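Local coordinates for protein purine nucleoside phosphorylase (PDB 3KHS) that probably catalyses the phosphorolysis of purine nucleosides such as inosine and guanosine, releasing the free base and ribose 1-phosphate in purine salvage, at residues K79-L84 with G215-P220; I133-L138 with C190-P195. All coordinates share one frame; numbering follows the deposited sequence.

Contact 1 of 2, residues K79-L84 with G215-P220; sequences KGRFHL and GMSTAP. With PO4 (phosphate ion), chain G.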
ATOM      1  N   LYS B  79     -24.659   1.600  13.862  1.00 40.86           N
ATOM      2  CA  LYS B  79     -25.477   1.667  12.660  1.00 40.12           C
ATOM      3  C   LYS B  79     -24.675   2.537  11.691  1.00 40.96           C
ATOM      4  O   LYS B  79     -24.903   3.736  11.590  1.00 41.05           O
ATOM      5  CB  LYS B  79     -26.845   2.297  12.953  1.00 40.60           C
ATOM      6  CG  LYS B  79     -27.863   1.302  13.514  1.00 39.34           C
ATOM      7  CD  LYS B  79     -29.261   1.870  13.588  1.00 39.06           C
ATOM      8  CE  LYS B  79     -29.940   1.903  12.229  1.00 42.86           C
ATOM      9  NZ  LYS B  79     -31.434   2.094  12.363  1.00 42.77           N
ATOM     10  N   GLY B  80     -23.713   1.920  11.008  1.00 41.38           N
ATOM     11  CA  GLY B  80     -22.874   2.642  10.075  1.00 38.31           C
ATOM     12  C   GLY B  80     -21.464   2.535  10.601  1.00 41.94           C
ATOM     13  O   GLY B  80     -21.265   2.535  11.812  1.00 43.06           O
ATOM     14  N   ARG B  81     -20.481   2.427   9.710  1.00 40.22           N
ATOM     15  CA  ARG B  81     -19.094   2.322  10.142  1.00 34.60           C
ATOM     16  C   ARG B  81     -18.245   3.338   9.371  1.00 35.15           C
ATOM     17  O   ARG B  81     -18.781   4.130   8.627  1.00 31.62           O
ATOM     18  CB  ARG B  81     -18.575   0.904   9.916  1.00 32.72           C
ATOM     19  CG  ARG B  81     -18.725   0.378   8.461  1.00 29.75           C
ATOM     20  CD  ARG B  81     -17.510  -0.453   8.063  1.00 21.63           C
ATOM     21  NE  ARG B  81     -17.389  -1.637   8.913  1.00 28.95           N
ATOM     22  CZ  ARG B  81     -18.154  -2.714   8.802  1.00 27.01           C
ATOM     23  NH1 ARG B  81     -19.110  -2.777   7.859  1.00 26.64           N
ATOM     24  NH2 ARG B  81     -17.972  -3.727   9.641  1.00 38.31           N
ATOM     25  N   PHE B  82     -16.933   3.327   9.577  1.00 33.91           N
ATOM     26  CA  PHE B  82     -16.037   4.248   8.892  1.00 36.28           C
ATOM     27  C   PHE B  82     -15.074   3.445   8.015  1.00 35.75           C
ATOM     28  O   PHE B  82     -14.643   2.362   8.406  1.00 39.74           O
ATOM     29  CB  PHE B  82     -15.266   5.089   9.937  1.00 30.82           C
ATOM     30  CG  PHE B  82     -16.166   5.943  10.777  1.00 33.53           C
ATOM     31  CD1 PHE B  82     -16.783   7.065  10.233  1.00 28.44           C
ATOM     32  CD2 PHE B  82     -16.525   5.546  12.066  1.00 33.29           C
ATOM     33  CE1 PHE B  82     -17.760   7.774  10.955  1.00 27.37           C
ATOM     34  CE2 PHE B  82     -17.508   6.255  12.801  1.00 33.96           C
ATOM     35  CZ  PHE B  82     -18.123   7.364  12.241  1.00 27.03           C
ATOM     36  N   HIS B  83     -14.743   3.968   6.834  1.00 34.41           N
ATOM     37  CA  HIS B  83     -13.838   3.265   5.914  1.00 30.47           C
ATOM     38  C   HIS B  83     -12.675   4.106   5.464  1.00 29.38           C
ATOM     39  O   HIS B  83     -12.801   5.332   5.306  1.00 26.86           O
ATOM     40  CB  HIS B  83     -14.529   2.851   4.600  1.00 26.29           C
ATOM     41  CG  HIS B  83     -15.887   2.259   4.764  1.00 28.62           C
ATOM     42  ND1 HIS B  83     -16.996   3.019   5.061  1.00 34.01           N
ATOM     43  CD2 HIS B  83     -16.324   0.981   4.648  1.00 33.44           C
ATOM     44  CE1 HIS B  83     -18.062   2.239   5.123  1.00 35.32           C
ATOM     45  NE2 HIS B  83     -17.683   0.997   4.875  1.00 36.81           N
ATOM     46  N   LEU B  84     -11.562   3.426   5.181  1.00 26.79           N
ATOM     47  CA  LEU B  84     -10.380   4.094   4.638  1.00 26.48           C
ATOM     48  C   LEU B  84     -10.691   4.943   3.415  1.00 23.03           C
ATOM     49  O   LEU B  84     -10.143   6.039   3.267  1.00 30.17           O
ATOM     50  CB  LEU B  84      -9.300   3.094   4.221  1.00 20.57           C
ATOM     51  CG  LEU B  84      -8.262   2.879   5.303  1.00 28.61           C
ATOM     52  CD1 LEU B  84      -8.967   2.226   6.492  1.00 29.31           C
ATOM     53  CD2 LEU B  84      -7.109   1.975   4.791  1.00 25.87           C
ATOM     54  N   GLY B 215     -14.042  -6.768  -0.089  1.00 30.04           N
ATOM     55  CA  GLY B 215     -14.778  -5.613   0.388  1.00 30.62           C
ATOM     56  C   GLY B 215     -13.821  -4.517   0.862  1.00 29.17           C
ATOM     57  O   GLY B 215     -12.613  -4.697   0.845  1.00 30.05           O
ATOM     58  N   MET B 216     -14.339  -3.389   1.324  1.00 28.62           N
ATOM     59  CA  MET B 216     -13.448  -2.316   1.727  1.00 33.35           C
ATOM     60  C   MET B 216     -13.486  -1.969   3.218  1.00 32.32           C
ATOM     61  O   MET B 216     -13.268  -0.803   3.598  1.00 25.56           O
ATOM     62  CB  MET B 216     -13.744  -1.080   0.873  1.00 35.40           C
ATOM     63  CG  MET B 216     -13.707  -1.349  -0.655  1.00 32.02           C
ATOM     64  SD  MET B 216     -14.651  -0.115  -1.579  1.00 30.87           S
ATOM     65  CE  MET B 216     -14.547  -0.744  -3.256  1.00 32.53           C
ATOM     66  N   SER B 217     -13.717  -2.983   4.058  1.00 30.62           N
ATOM     67  CA  SER B 217     -13.792  -2.755   5.504  1.00 35.73           C
ATOM     68  C   SER B 217     -13.514  -3.990   6.322  1.00 36.16           C
ATOM     69  O   SER B 217     -12.820  -4.902   5.887  1.00 42.70           O
ATOM     70  CB  SER B 217     -15.182  -2.274   5.896  1.00 34.01           C
ATOM     71  OG  SER B 217     -16.120  -3.323   5.762  1.00 35.55           O
ATOM     72  N   THR B 218     -14.050  -3.984   7.542  1.00 36.63           N
ATOM     73  CA  THR B 218     -13.953  -5.122   8.464  1.00 26.78           C
ATOM     74  C   THR B 218     -12.596  -5.592   8.961  1.00 30.30           C
ATOM     75  O   THR B 218     -12.398  -5.724  10.154  1.00 35.40           O
ATOM     76  CB  THR B 218     -14.671  -6.328   7.837  1.00 32.34           C
ATOM     77  OG1 THR B 218     -16.047  -5.983   7.634  1.00 26.08           O
ATOM     78  CG2 THR B 218     -14.571  -7.585   8.729  1.00 27.24           C
ATOM     79  N   ALA B 219     -11.665  -5.862   8.050  1.00 32.06           N
ATOM     80  CA  ALA B 219     -10.351  -6.366   8.442  1.00 28.42           C
ATOM     81  C   ALA B 219      -9.595  -5.476   9.417  1.00 33.05           C
ATOM     82  O   ALA B 219      -9.066  -5.972  10.410  1.00 36.30           O
ATOM     83  CB  ALA B 219      -9.476  -6.624   7.191  1.00 26.70           C
ATOM     84  N   PRO B 220      -9.483  -4.154   9.127  1.00 27.48           N
ATOM     85  CA  PRO B 220      -8.758  -3.328  10.078  1.00 25.90           C
ATOM     86  C   PRO B 220      -9.491  -3.266  11.412  1.00 30.21           C
ATOM     87  O   PRO B 220      -8.855  -3.131  12.443  1.00 35.16           O
ATOM     88  CB  PRO B 220      -8.660  -1.955   9.376  1.00 21.34           C
ATOM     89  CG  PRO B 220      -9.853  -1.939   8.541  1.00 22.18           C
ATOM     90  CD  PRO B 220      -9.865  -3.349   7.960  1.00 25.12           C
TER
HETATM   91  P   PO4 G 291     -19.374  -2.300   4.108  1.00 37.50           P
HETATM   92  O1  PO4 G 291     -20.529  -3.186   4.415  1.00 37.10           O
HETATM   93  O2  PO4 G 291     -19.164  -1.338   5.235  1.00 35.50           O
HETATM   94  O3  PO4 G 291     -18.136  -3.116   3.939  1.00 36.46           O
HETATM   95  O4  PO4 G 291     -19.653  -1.552   2.852  1.00 39.15           O
HETATM   96  O   HOH W   1     -12.190   0.509   5.662  1.00 27.03           O

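Contact 2 of 2, residues I133-L138 with C190-P195; sequences INLPGL and CCVNGP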
ATOM      1  N   ILE B 133      -7.423 -11.054   4.393  1.00 31.37           N
ATOM      2  CA  ILE B 133      -6.218 -10.599   3.711  1.00 28.55           C
ATOM      3  C   ILE B 133      -6.405  -9.086   3.677  1.00 29.72           C
ATOM      4  O   ILE B 133      -7.253  -8.572   2.934  1.00 29.25           O
ATOM      5  CB  ILE B 133      -6.129 -11.095   2.265  1.00 27.57           C
ATOM      6  CG1 ILE B 133      -5.998 -12.612   2.227  1.00 28.27           C
ATOM      7  CG2 ILE B 133      -4.915 -10.483   1.593  1.00 30.82           C
ATOM      8  CD1 ILE B 133      -6.223 -13.179   0.831  1.00 36.63           C
ATOM      9  N   ASN B 134      -5.646  -8.384   4.517  1.00 32.56           N
ATOM     10  CA  ASN B 134      -5.741  -6.931   4.610  1.00 33.10           C
ATOM     11  C   ASN B 134      -4.618  -6.218   3.873  1.00 29.54           C
ATOM     12  O   ASN B 134      -3.581  -5.879   4.446  1.00 32.12           O
ATOM     13  CB  ASN B 134      -5.767  -6.512   6.081  1.00 31.71           C
ATOM     14  CG  ASN B 134      -6.089  -5.049   6.253  1.00 30.33           C
ATOM     15  OD1 ASN B 134      -6.975  -4.549   5.595  1.00 35.24           O
ATOM     16  ND2 ASN B 134      -5.377  -4.358   7.152  1.00 26.05           N
ATOM     17  N   LEU B 135      -4.822  -5.995   2.586  1.00 32.69           N
ATOM     18  CA  LEU B 135      -3.788  -5.339   1.778  1.00 31.16           C
ATOM     19  C   LEU B 135      -3.317  -3.975   2.294  1.00 23.09           C
ATOM     20  O   LEU B 135      -2.133  -3.748   2.415  1.00 28.38           O
ATOM     21  CB  LEU B 135      -4.258  -5.233   0.328  1.00 27.14           C
ATOM     22  CG  LEU B 135      -4.579  -6.607  -0.309  1.00 31.23           C
ATOM     23  CD1 LEU B 135      -5.258  -6.374  -1.646  1.00 30.17           C
ATOM     24  CD2 LEU B 135      -3.299  -7.471  -0.485  1.00 24.94           C
ATOM     25  N   PRO B 136      -4.235  -3.071   2.649  1.00 24.55           N
ATOM     26  CA  PRO B 136      -3.753  -1.771   3.136  1.00 21.93           C
ATOM     27  C   PRO B 136      -2.881  -1.900   4.383  1.00 30.42           C
ATOM     28  O   PRO B 136      -1.936  -1.132   4.577  1.00 24.03           O
ATOM     29  CB  PRO B 136      -5.032  -1.013   3.443  1.00 23.11           C
ATOM     30  CG  PRO B 136      -6.039  -1.621   2.531  1.00 22.99           C
ATOM     31  CD  PRO B 136      -5.703  -3.100   2.555  1.00 20.20           C
ATOM     32  N   GLY B 137      -3.209  -2.880   5.229  1.00 30.78           N
ATOM     33  CA  GLY B 137      -2.464  -3.065   6.464  1.00 29.52           C
ATOM     34  C   GLY B 137      -1.080  -3.674   6.280  1.00 29.64           C
ATOM     35  O   GLY B 137      -0.241  -3.645   7.189  1.00 24.29           O
ATOM     36  N   LEU B 138      -0.827  -4.245   5.111  1.00 30.71           N
ATOM     37  CA  LEU B 138       0.492  -4.811   4.852  1.00 27.20           C
ATOM     38  C   LEU B 138       1.375  -3.728   4.289  1.00 30.27           C
ATOM     39  O   LEU B 138       2.590  -3.832   4.354  1.00 29.85           O
ATOM     40  CB  LEU B 138       0.426  -5.942   3.824  1.00 30.30           C
ATOM     41  CG  LEU B 138      -0.073  -7.286   4.371  1.00 36.10           C
ATOM     42  CD1 LEU B 138      -0.516  -8.196   3.241  1.00 32.27           C
ATOM     43  CD2 LEU B 138       1.045  -7.915   5.173  1.00 30.01           C
ATOM     44  N   CYS B 190     -11.086 -10.597   1.620  1.00 29.27           N
ATOM     45  CA  CYS B 190      -9.951  -9.763   1.219  1.00 35.52           C
ATOM     46  C   CYS B 190     -10.354  -8.298   1.303  1.00 33.10           C
ATOM     47  O   CYS B 190     -11.321  -7.872   0.665  1.00 31.71           O
ATOM     48  CB  CYS B 190      -9.472 -10.076  -0.213  1.00 38.13           C
ATOM     49  SG  CYS B 190      -8.147  -8.961  -0.844  1.00 33.21           S
ATOM     50  N   CYS B 191      -9.606  -7.542   2.098  1.00 28.78           N
ATOM     51  CA  CYS B 191      -9.882  -6.131   2.278  1.00 32.14           C
ATOM     52  C   CYS B 191      -8.977  -5.248   1.419  1.00 30.65           C
ATOM     53  O   CYS B 191      -7.748  -5.383   1.454  1.00 29.47           O
ATOM     54  CB  CYS B 191      -9.693  -5.747   3.758  1.00 29.08           C
ATOM     55  SG  CYS B 191     -10.068  -4.000   4.072  1.00 29.35           S
ATOM     56  N   VAL B 192      -9.583  -4.342   0.664  1.00 25.86           N
ATOM     57  CA  VAL B 192      -8.825  -3.400  -0.181  1.00 26.27           C
ATOM     58  C   VAL B 192      -9.237  -1.990   0.198  1.00 29.12           C
ATOM     59  O   VAL B 192     -10.273  -1.788   0.849  1.00 24.88           O
ATOM     60  CB  VAL B 192      -9.122  -3.584  -1.682  1.00 28.97           C
ATOM     61  CG1 VAL B 192      -8.606  -4.942  -2.129  1.00 26.13           C
ATOM     62  CG2 VAL B 192     -10.638  -3.435  -1.942  1.00 20.00           C
ATOM     63  N   ASN B 193      -8.448  -1.011  -0.230  1.00 30.03           N
ATOM     64  CA  ASN B 193      -8.750   0.364   0.101  1.00 26.94           C
ATOM     65  C   ASN B 193     -10.053   0.919  -0.454  1.00 24.61           C
ATOM     66  O   ASN B 193     -10.831   1.545   0.266  1.00 26.16           O
ATOM     67  CB  ASN B 193      -7.618   1.285  -0.336  1.00 35.80           C
ATOM     68  CG  ASN B 193      -7.648   2.605   0.407  1.00 42.14           C
ATOM     69  OD1 ASN B 193      -7.013   2.748   1.451  1.00 47.39           O
ATOM     70  ND2 ASN B 193      -8.430   3.563  -0.095  1.00 38.08           N
ATOM     71  N   GLY B 194     -10.306   0.676  -1.736  1.00 23.36           N
ATOM     72  CA  GLY B 194     -11.488   1.246  -2.358  1.00 24.12           C
ATOM     73  C   GLY B 194     -11.144   2.721  -2.692  1.00 23.86           C
ATOM     74  O   GLY B 194      -9.988   3.158  -2.508  1.00 19.77           O
ATOM     75  N   PRO B 195     -12.118   3.524  -3.121  1.00 16.66           N
ATOM     76  CA  PRO B 195     -13.521   3.160  -3.320  1.00 25.14           C
ATOM     77  C   PRO B 195     -13.793   2.599  -4.715  1.00 27.80           C
ATOM     78  O   PRO B 195     -14.887   2.149  -4.995  1.00 29.94           O
ATOM     79  CB  PRO B 195     -14.262   4.482  -3.070  1.00 21.59           C
ATOM     80  CG  PRO B 195     -13.320   5.499  -3.577  1.00 20.43           C
ATOM     81  CD  PRO B 195     -11.957   4.993  -3.078  1.00 25.50           C
TER

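Contact 1 of 2, residues K79-L84 with G215-P220
Arg81, His83 and Ser217 converge on one bound phosphate ion, and this shared anion, with a water, supplies the polar links across the contact; no direct hydrogen bond joins 79-84 to 215-220. The Arg81 chain bends at chi2 and chi3, bringing CD against Ser217 CB and turning the guanidinium so that Ser217 OG lies 3.5 Å above one of its faces, offset toward the rim. Thr218 OG1 comes over the same face. The phosphate arrives instead at the guanidinium edge: Arg81 NH1 donates to PO4 O2 at 3.0 Å, somewhat bent at 146°. His83 NE2 reaches the same PO4 O2 at 2.8 Å with a straighter approach, 165°, so two nitrogen donors grip a single oxygen. The carbon edge of the imidazole faces the other segment, with Met216 O in the ring plane 3.7 Å from His83 CD2, while Ser217 CB touches the ring obliquely. Ser217 OG, placed between its own N and carbonyl carbon by chi1 of 70°, donates to PO4 O3 at 2.7 Å. Behind it Thr218 OG1 donates to Ser217 OG at 3.3 Å and is itself tied to Asn112, a second shell for the serine. Arg81 is steadied by a salt bridge from NE to Glu221 and by Thr111 O at NH1, which may fix the tilt of the guanidinium. Near Leu84 a water accepts from its N at 3.0 Å and donates to Met216 O. Ser30 OG and Ala113 N also hydrogen-bond the ion. Such an array of arginine, histidine, serine hydroxyls and a backbone amide is the phosphate-binding site of trimeric purine nucleoside phosphorylases, and the phosphate seen here is consistent with the position of the co-substrate.

Contact 2 of 2, residues I133-L138 with C190-P195
Ile133 and Asn134 pair in parallel with Cys190 and Cys191, and the two segments are closest at this end. Ile133 O accepts the amide of Cys191 N at 2.7 Å, with an N-H...O angle of 161°, and also lies 3.4 Å from Cys190 CA in a CA-H...O contact. Two residues on, Leu135 N donates to Cys191 O across a longer 3.2 Å, bent to 141°, so Cys191 uses its N and its O toward the same neighbour, to the residues before and after Asn134, as parallel strands do. On the Ile133-Cys190 face, Ile133 CB packs against Cys190 SG, and that sulphur also meets Leu135 CD1. On the other face Asn134, with CG anti to the backbone N (chi1 -171°), brings OD1 to 3.5 Å from Cys191 CB.

Beyond the strand ends the segments spread, and CA separations grow from 4.6 Å at Ile133 and Cys190 to 6.2 Å at Pro136 and Asn193. Here side chains and the proline ring, not backbone bonds, make the contact. Leu135, partly exposed, lies beside Val192 and points the same way, CD1 touching Val192 CG1 at 3.7 Å. The Pro136 ring lies against the backbone of 190-195, CD 3.3 Å from Cys191 O and CG against Asn193 N. Asn193 turns its amide along its own segment, ND2 donating to Gly194 O.

At the wider end Leu138 of the second subunit rests on Pro136 and Val192; at the paired end Glu202 of the third subunit accepts from Asn134 N and Ile205 of that subunit packs on Ile133. Within the chain, helix 219-227 covers the Asn134-Cys191 face, while strand 184-191, next to 131-134 on one side, continues the mixed sheet to strand 213-215 on the other.

How the contacts relate
From the N terminus, the chain leaves strand 73-79 through 79-84, runs on through strand 107-116 and reaches 133-138. It then passes helix 165-178 before returning as 190-195, where contact 2 closes its loop. Only after helix 200-208 does 215-220 come back to 79-84, so contact 2 is nested inside the longer loop closed by contact 1. Their centres lie 10 Å apart, and they meet at strand 213-215, where Gly215 N faces Cys190 O and Gly215 O faces Val192 N in probable hydrogen bonds. Together they tie the phosphate-site loop to the sheet and helix 219-227, and both touch the second subunit.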